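Local coordinates for protein beta-galacturonidase (Eisenbergiella tayi, PDB 6NCW) that acts as a glycoside hydrolase family 2 beta-galacturonidase, binding galacturonate and probably cleaving beta-linked hexuronic acids from their conjugates, at residues A[36-39]-A[45-48]; A[160-165]-A[212-217]; A[348-353]-A[383-388]. All blocks are in the same frame, centred on the assembly; numbering follows the deposited sequence.

Contact 1: A[36-39]-A[45-48]; sequences QAPV and NYPD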
# COMPACT_ATOMS: atom_id res chain seq x y z
N GLN A 36 -25.81 20.74 4.68
CA GLN A 36 -25.30 21.39 5.88
C GLN A 36 -23.80 21.14 5.96
O GLN A 36 -23.35 20.01 6.12
CB GLN A 36 -26.03 20.88 7.12
CG GLN A 36 -27.52 21.27 7.13
CD GLN A 36 -28.27 20.60 8.25
OE1 GLN A 36 -28.53 19.39 8.19
NE2 GLN A 36 -28.61 21.36 9.29
N ALA A 37 -23.03 22.21 5.83
CA ALA A 37 -21.60 22.12 5.70
C ALA A 37 -20.91 22.74 6.91
O ALA A 37 -21.43 23.68 7.51
CB ALA A 37 -21.14 22.84 4.43
N PRO A 38 -19.74 22.22 7.30
CA PRO A 38 -19.01 22.83 8.42
C PRO A 38 -18.30 24.13 8.04
O PRO A 38 -17.75 24.28 6.94
CB PRO A 38 -17.98 21.75 8.79
CG PRO A 38 -17.76 21.00 7.50
CD PRO A 38 -19.11 20.97 6.83
N VAL A 39 -18.31 25.07 8.97
CA VAL A 39 -17.51 26.29 8.88
C VAL A 39 -16.73 26.38 10.18
O VAL A 39 -17.32 26.35 11.26
CB VAL A 39 -18.37 27.55 8.66
CG1 VAL A 39 -17.51 28.81 8.73
CG2 VAL A 39 -19.10 27.49 7.31
N ASN A 45 -13.53 18.77 0.64
CA ASN A 45 -13.71 17.70 1.60
C ASN A 45 -15.16 17.26 1.74
O ASN A 45 -15.42 16.28 2.45
CB ASN A 45 -13.16 18.15 2.95
CG ASN A 45 -11.72 18.60 2.84
OD1 ASN A 45 -11.35 19.68 3.32
ND2 ASN A 45 -10.89 17.80 2.14
N TYR A 46 -16.13 17.96 1.08
CA TYR A 46 -17.48 17.40 1.18
C TYR A 46 -17.69 16.42 0.03
O TYR A 46 -17.26 16.69 -1.09
CB TYR A 46 -18.57 18.48 1.12
CG TYR A 46 -18.29 19.77 1.85
CD1 TYR A 46 -18.93 20.94 1.45
CD2 TYR A 46 -17.43 19.84 2.96
CE1 TYR A 46 -18.70 22.14 2.09
CE2 TYR A 46 -17.20 21.05 3.63
CZ TYR A 46 -17.85 22.19 3.18
OH TYR A 46 -17.66 23.41 3.80
N PRO A 47 -18.34 15.28 0.30
CA PRO A 47 -18.46 14.25 -0.74
C PRO A 47 -18.90 14.73 -2.13
O PRO A 47 -18.31 14.29 -3.12
CB PRO A 47 -19.48 13.29 -0.11
CG PRO A 47 -19.11 13.33 1.33
CD PRO A 47 -18.80 14.79 1.61
N ASP A 48 -19.87 15.64 -2.24
CA ASP A 48 -20.41 15.99 -3.55
C ASP A 48 -19.61 17.08 -4.27
O ASP A 48 -19.92 17.39 -5.43
CB ASP A 48 -21.88 16.42 -3.42
CG ASP A 48 -22.73 15.34 -2.77
OD1 ASP A 48 -22.86 14.26 -3.38
OD2 ASP A 48 -23.22 15.55 -1.64

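Contact 2: A[160-165]-A[212-217]; sequences FLRKDG and TEELPC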
# COMPACT_ATOMS: atom_id res chain seq x y z
N PHE A 160 11.99 46.58 22.77
CA PHE A 160 13.34 47.08 22.51
C PHE A 160 14.26 46.60 23.62
O PHE A 160 13.94 46.74 24.80
CB PHE A 160 13.38 48.61 22.44
CG PHE A 160 12.54 49.20 21.34
CD1 PHE A 160 13.00 49.22 20.03
CD2 PHE A 160 11.30 49.73 21.62
CE1 PHE A 160 12.24 49.76 19.02
CE2 PHE A 160 10.54 50.28 20.61
CZ PHE A 160 11.01 50.29 19.30
N LEU A 161 15.40 46.02 23.24
CA LEU A 161 16.43 45.63 24.20
C LEU A 161 17.46 46.75 24.27
O LEU A 161 18.20 46.98 23.31
CB LEU A 161 17.08 44.30 23.82
CG LEU A 161 18.08 43.77 24.85
CD1 LEU A 161 17.44 43.51 26.20
CD2 LEU A 161 18.75 42.51 24.33
N ARG A 162 17.47 47.47 25.39
CA ARG A 162 18.45 48.52 25.64
C ARG A 162 19.55 48.00 26.55
O ARG A 162 19.45 46.92 27.14
CB ARG A 162 17.79 49.75 26.25
CG ARG A 162 16.72 50.38 25.38
CD ARG A 162 17.15 50.47 23.93
NE ARG A 162 16.23 51.27 23.12
CZ ARG A 162 16.10 51.17 21.79
NH1 ARG A 162 16.82 50.28 21.11
NH2 ARG A 162 15.23 51.95 21.16
N LYS A 163 20.62 48.79 26.67
CA LYS A 163 21.73 48.42 27.55
C LYS A 163 21.26 48.08 28.96
O LYS A 163 21.83 47.20 29.61
CB LYS A 163 22.78 49.54 27.60
CG LYS A 163 24.09 49.19 26.89
CD LYS A 163 25.05 50.38 26.80
CE LYS A 163 26.34 50.01 26.07
NZ LYS A 163 27.31 51.15 25.97
N ASP A 164 20.20 48.73 29.43
CA ASP A 164 19.72 48.51 30.79
C ASP A 164 18.50 47.60 30.88
O ASP A 164 17.92 47.46 31.96
CB ASP A 164 19.44 49.87 31.46
CG ASP A 164 18.56 50.76 30.61
OD1 ASP A 164 17.47 51.17 31.08
OD2 ASP A 164 18.95 51.05 29.45
N GLY A 165 18.08 46.98 29.77
CA GLY A 165 16.96 46.07 29.88
C GLY A 165 15.88 46.39 28.88
O GLY A 165 16.09 47.13 27.91
N THR A 212 2.36 55.51 22.15
CA THR A 212 3.01 55.87 23.38
C THR A 212 4.49 56.15 23.12
O THR A 212 5.03 55.89 22.04
CB THR A 212 2.88 54.75 24.42
OG1 THR A 212 3.83 53.71 24.12
CG2 THR A 212 1.45 54.20 24.44
N GLU A 213 5.14 56.70 24.13
CA GLU A 213 6.58 56.80 24.09
C GLU A 213 7.20 55.45 24.42
O GLU A 213 6.54 54.52 24.87
CB GLU A 213 7.07 57.87 25.07
CG GLU A 213 6.77 59.28 24.62
CD GLU A 213 7.03 60.29 25.72
OE1 GLU A 213 6.67 61.48 25.55
OE2 GLU A 213 7.61 59.89 26.76
N GLU A 214 8.51 55.36 24.17
CA GLU A 214 9.30 54.21 24.58
C GLU A 214 9.44 54.20 26.10
O GLU A 214 10.12 55.06 26.67
CB GLU A 214 10.65 54.28 23.89
CG GLU A 214 11.29 52.96 23.64
CD GLU A 214 12.39 53.08 22.62
OE1 GLU A 214 12.09 53.55 21.49
OE2 GLU A 214 13.54 52.74 22.97
N LEU A 215 8.82 53.23 26.76
CA LEU A 215 8.75 53.15 28.21
C LEU A 215 9.54 51.97 28.75
O LEU A 215 9.67 50.95 28.07
CB LEU A 215 7.29 53.04 28.66
CG LEU A 215 6.47 54.25 28.22
CD1 LEU A 215 4.98 53.99 28.36
CD2 LEU A 215 6.90 55.47 29.03
N PRO A 216 10.09 52.07 29.95
CA PRO A 216 10.80 50.92 30.53
C PRO A 216 9.83 49.81 30.91
O PRO A 216 8.66 50.06 31.23
CB PRO A 216 11.49 51.50 31.77
CG PRO A 216 11.32 52.97 31.69
CD PRO A 216 10.11 53.23 30.85
N CYS A 217 10.32 48.58 30.85
CA CYS A 217 9.56 47.39 31.24
C CYS A 217 10.45 46.52 32.13
O CYS A 217 10.83 45.41 31.74
CB CYS A 217 9.08 46.61 30.02
SG CYS A 217 7.84 47.45 29.05

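Contact 3: A[348-353]-A[383-388]; sequences HFKQQC and TEYGRE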
# COMPACT_ATOMS: atom_id res chain seq x y z
N HIS A 348 -3.70 42.89 -11.73
CA HIS A 348 -4.07 42.87 -10.32
C HIS A 348 -2.94 42.46 -9.41
O HIS A 348 -3.12 42.47 -8.18
CB HIS A 348 -5.26 41.93 -10.07
CG HIS A 348 -6.43 42.19 -10.95
ND1 HIS A 348 -7.17 43.36 -10.89
CD2 HIS A 348 -7.00 41.45 -11.93
CE1 HIS A 348 -8.13 43.32 -11.79
NE2 HIS A 348 -8.05 42.17 -12.44
N PHE A 349 -1.78 42.08 -9.97
CA PHE A 349 -0.74 41.42 -9.17
C PHE A 349 -0.22 42.33 -8.05
O PHE A 349 -0.14 41.92 -6.89
CB PHE A 349 0.42 40.96 -10.06
CG PHE A 349 1.60 40.42 -9.28
CD1 PHE A 349 1.54 39.17 -8.69
CD2 PHE A 349 2.75 41.18 -9.13
CE1 PHE A 349 2.63 38.66 -7.97
CE2 PHE A 349 3.84 40.69 -8.41
CZ PHE A 349 3.77 39.43 -7.83
N LYS A 350 0.16 43.57 -8.39
CA LYS A 350 0.73 44.47 -7.38
C LYS A 350 -0.29 44.81 -6.30
O LYS A 350 0.03 44.80 -5.10
CB LYS A 350 1.25 45.74 -8.05
CG LYS A 350 2.60 45.56 -8.76
CD LYS A 350 2.73 46.46 -9.99
CE LYS A 350 3.95 47.38 -9.95
NZ LYS A 350 5.24 46.65 -9.98
N GLN A 351 -1.54 45.10 -6.69
CA GLN A 351 -2.58 45.40 -5.72
C GLN A 351 -2.83 44.22 -4.79
O GLN A 351 -2.98 44.40 -3.57
CB GLN A 351 -3.86 45.81 -6.47
CG GLN A 351 -4.97 46.40 -5.59
CD GLN A 351 -4.58 47.73 -4.98
OE1 GLN A 351 -4.47 47.85 -3.75
NE2 GLN A 351 -4.37 48.73 -5.82
N GLN A 352 -2.86 43.00 -5.33
CA GLN A 352 -3.16 41.83 -4.50
C GLN A 352 -1.98 41.48 -3.58
O GLN A 352 -2.20 41.03 -2.45
CB GLN A 352 -3.58 40.66 -5.39
CG GLN A 352 -5.00 40.85 -5.95
CD GLN A 352 -5.36 39.85 -7.04
OE1 GLN A 352 -4.51 39.12 -7.53
NE2 GLN A 352 -6.65 39.81 -7.41
N CYS A 353 -0.74 41.71 -4.03
CA CYS A 353 0.41 41.53 -3.15
C CYS A 353 0.41 42.56 -2.05
O CYS A 353 0.51 42.22 -0.86
CB CYS A 353 1.70 41.62 -3.96
SG CYS A 353 2.13 40.14 -4.85
N THR A 383 14.76 39.41 -13.27
CA THR A 383 14.30 40.30 -14.32
C THR A 383 14.15 41.72 -13.78
O THR A 383 13.93 41.93 -12.59
CB THR A 383 12.95 39.85 -14.89
OG1 THR A 383 11.95 39.94 -13.85
CG2 THR A 383 13.04 38.41 -15.42
N GLU A 384 14.25 42.70 -14.68
CA GLU A 384 14.09 44.08 -14.27
C GLU A 384 12.69 44.35 -13.73
O GLU A 384 12.53 45.01 -12.69
CB GLU A 384 14.40 45.02 -15.44
CG GLU A 384 13.80 46.43 -15.29
CD GLU A 384 14.28 47.15 -14.02
OE1 GLU A 384 15.41 46.85 -13.57
OE2 GLU A 384 13.51 47.99 -13.48
N TYR A 385 11.65 43.86 -14.41
CA TYR A 385 10.29 44.11 -13.92
C TYR A 385 10.06 43.38 -12.61
O TYR A 385 9.42 43.92 -11.69
CB TYR A 385 9.23 43.72 -14.96
CG TYR A 385 7.84 43.80 -14.35
CD1 TYR A 385 7.31 45.03 -13.95
CD2 TYR A 385 7.09 42.65 -14.10
CE1 TYR A 385 6.05 45.11 -13.35
CE2 TYR A 385 5.84 42.71 -13.51
CZ TYR A 385 5.32 43.96 -13.13
OH TYR A 385 4.08 44.04 -12.54
N GLY A 386 10.59 42.16 -12.48
CA GLY A 386 10.57 41.47 -11.20
C GLY A 386 11.21 42.30 -10.10
O GLY A 386 10.64 42.47 -9.02
N ARG A 387 12.40 42.85 -10.37
CA ARG A 387 13.12 43.64 -9.37
C ARG A 387 12.28 44.83 -8.89
O ARG A 387 12.30 45.16 -7.70
CB ARG A 387 14.46 44.13 -9.95
CG ARG A 387 15.33 44.94 -9.00
CD ARG A 387 16.10 46.04 -9.75
NE ARG A 387 15.20 46.93 -10.52
CZ ARG A 387 14.44 47.89 -9.98
NH1 ARG A 387 14.45 48.10 -8.67
NH2 ARG A 387 13.66 48.63 -10.76
N GLU A 388 11.55 45.48 -9.80
CA GLU A 388 10.70 46.60 -9.40
C GLU A 388 9.65 46.16 -8.39
O GLU A 388 9.41 46.85 -7.40
CB GLU A 388 10.03 47.23 -10.64
CG GLU A 388 8.92 48.26 -10.34
CD GLU A 388 8.17 48.69 -11.61
OE1 GLU A 388 8.80 49.27 -12.52
OE2 GLU A 388 6.95 48.42 -11.70

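Contact 1: A[36-39]-A[45-48]
The hydroxyl of Tyr46 reaches the 36-39 strand beside the carbonyl of Pro38, with OH 3.3 Å from Pro38 O; its firm polar partner is the hydroxyl of Tyr58 on the strand 55-63. That bond fixes the far end of the phenol, and the rest of the contact is apolar. Two side chains of the strand meet the ring, both obliquely, one near CE1 and the other near CE2. Ala37 comes in with its methyl group: CB lies 3.5 Å from Tyr46 CE1 and is nearly as close to CZ and OH. Near CE2 Pro38 offers its ring methylenes, with CD 3.7 Å from Tyr46 CE2 and CG 3.9 Å from the same carbon. The proline and the tyrosine approach from opposite directions, so the ring ends against the strand instead of lying along it. A chi1 of -40° puts CG of Tyr46 opposite its own carbonyl carbon, and from there the ring stretches across a gap of 7.7 Å between the CA atoms of Ala37 and Tyr46. All three residues are buried, and a tyrosine in the loop thus covers the outermost strand, within this chain, of an antiparallel sheet. This sheet belongs to the N-terminal beta-sandwich domain that family 2 enzymes carry ahead of their barrel. Ala37 and Val39 make the backbone bonds to Trp21 and Ala19 of strand 19-26, and Pro38, which has no N-H to give, falls between them. Phe23 of that neighbouring strand meets the Tyr46 ring edge to face. Beyond the contact lies the second subunit, where Met298 of the other copy packs on Tyr46 and Gln294 of that copy on Pro38, both from its helix 290-302.

Contact 2: A[160-165]-A[212-217]
Phe160 begins the contact by giving one face of its ring to the carboxylate of Glu214. The two planes are only 16° apart, so this is a stack of carboxylate on phenyl, displaced toward the rim: Glu214 CD lies 3.7 Å from Phe160 CD2, and Glu214 OE1 is just as far from Phe160 CE2. Glu214 gets there on a chain that leaves its backbone beside the carbonyl carbon and runs extended beyond CG, crossing the phenylalanine at about a right angle. Tyr403 meets the same aromatic ring edge to face, which brings the barrel domain up to this part of the sheet. Arg162 follows two residues on, on the same side of the strand, and supplies the charge. Its NH2 donates to Glu214 OE2 at 2.6 Å, reaching that oxygen on the syn side but 24° out of the carboxylate plane, while NE gives the same oxygen a weak second bond of 3.1 Å. Both nitrogens therefore converge on OE2, and the planes of guanidinium and carboxylate are turned 43° apart instead of lying flat together. The bend of the Arg162 chain at chi2 folds the guanidinium back until Phe160 CB sits over its centre, 3.8 Å above the plane. The setting is the three-stranded antiparallel sheet of the immunoglobulin-like beta-sandwich, in which 150-162 and 207-216 are the outer strands and 165-176 runs between them; the side chains thus join across the middle strand, beside Lys169 and Tyr167. After Arg162 the chain reverses in a type I turn, closed by Gly165 N to Arg162 O at 3.0 Å; Arg162 N to Gly165 O is the other bond of this end pair of the hairpin. At the turn, Asp164 OD1 is hydrogen-bonded to the hydroxyl of Tyr167.

Contact 3: A[348-353]-A[383-388]
Charge joins the two helices at Lys350 and Glu388. Lys350 NZ donates to Glu388 OE2 at 3.0 Å, and OE2 accepts with its anti lone pair, the one facing away from the other carboxylate oxygen. The lysine chain, bent at chi2, chi3 and chi4, crosses the glutamate at about a right angle, and the same ammonium forms a salt bridge to Glu392, one turn further along helix 384-400. Within that helix lies a second salt bridge, side-on and made by two nitrogens: Arg387 grips Glu384 with one bond to each oxygen, NE to OE1 at 3.1 Å and NH2 to OE2 at 2.8 Å, both acceptors lying in the guanidinium plane. Packing is carried by Tyr385. With CG anti to the backbone N (chi1 172°), the side chain carries its ring out until OH is 3.8 Å from Lys350 CD; the lysine NZ lies obliquely to the ring, 3.8 Å from Tyr385 CE1. The phenol hydroxyl itself is hydrogen-bonded to the carbonyl of Met344, in the short helix before 349-364. A side-chain cap starts the second helix, where Thr383 is the N-cap and its OG1 accepts from Gly386 N at 2.9 Å. These are the first turns of two successive outer helices of the TIM barrel, one on either side of strand 370-374 in the sequence. Buried Phe349 packs on Cys389 and Gln393, so the electrostatic tie is confined to Lys350, whose ammonium, shared by Glu388 and Glu392, would be expected to favour its charged form.

Overall arrangement
From the N terminus the three contacts come in series: each closes before the next opens, so none nests in or crosses another. Contact 1 closes the shortest loop, with five residues between its segments, after a strand of the N-terminal sandwich that is outermost within this chain, and lies against the second subunit. Contact 2 spans 46 residues, mostly strand, and links the outer strands of a sheet in the immunoglobulin-like domain. Contact 3 bridges 29 residues, including strand 370-374, and pairs neighbouring helices of the barrel. Contacts 1 and 2 lie on opposite sides of the chain's centre, their own centres about 50 Å apart. Contacts 2 and 3 do not touch, their nearest atoms being about 24 Å apart.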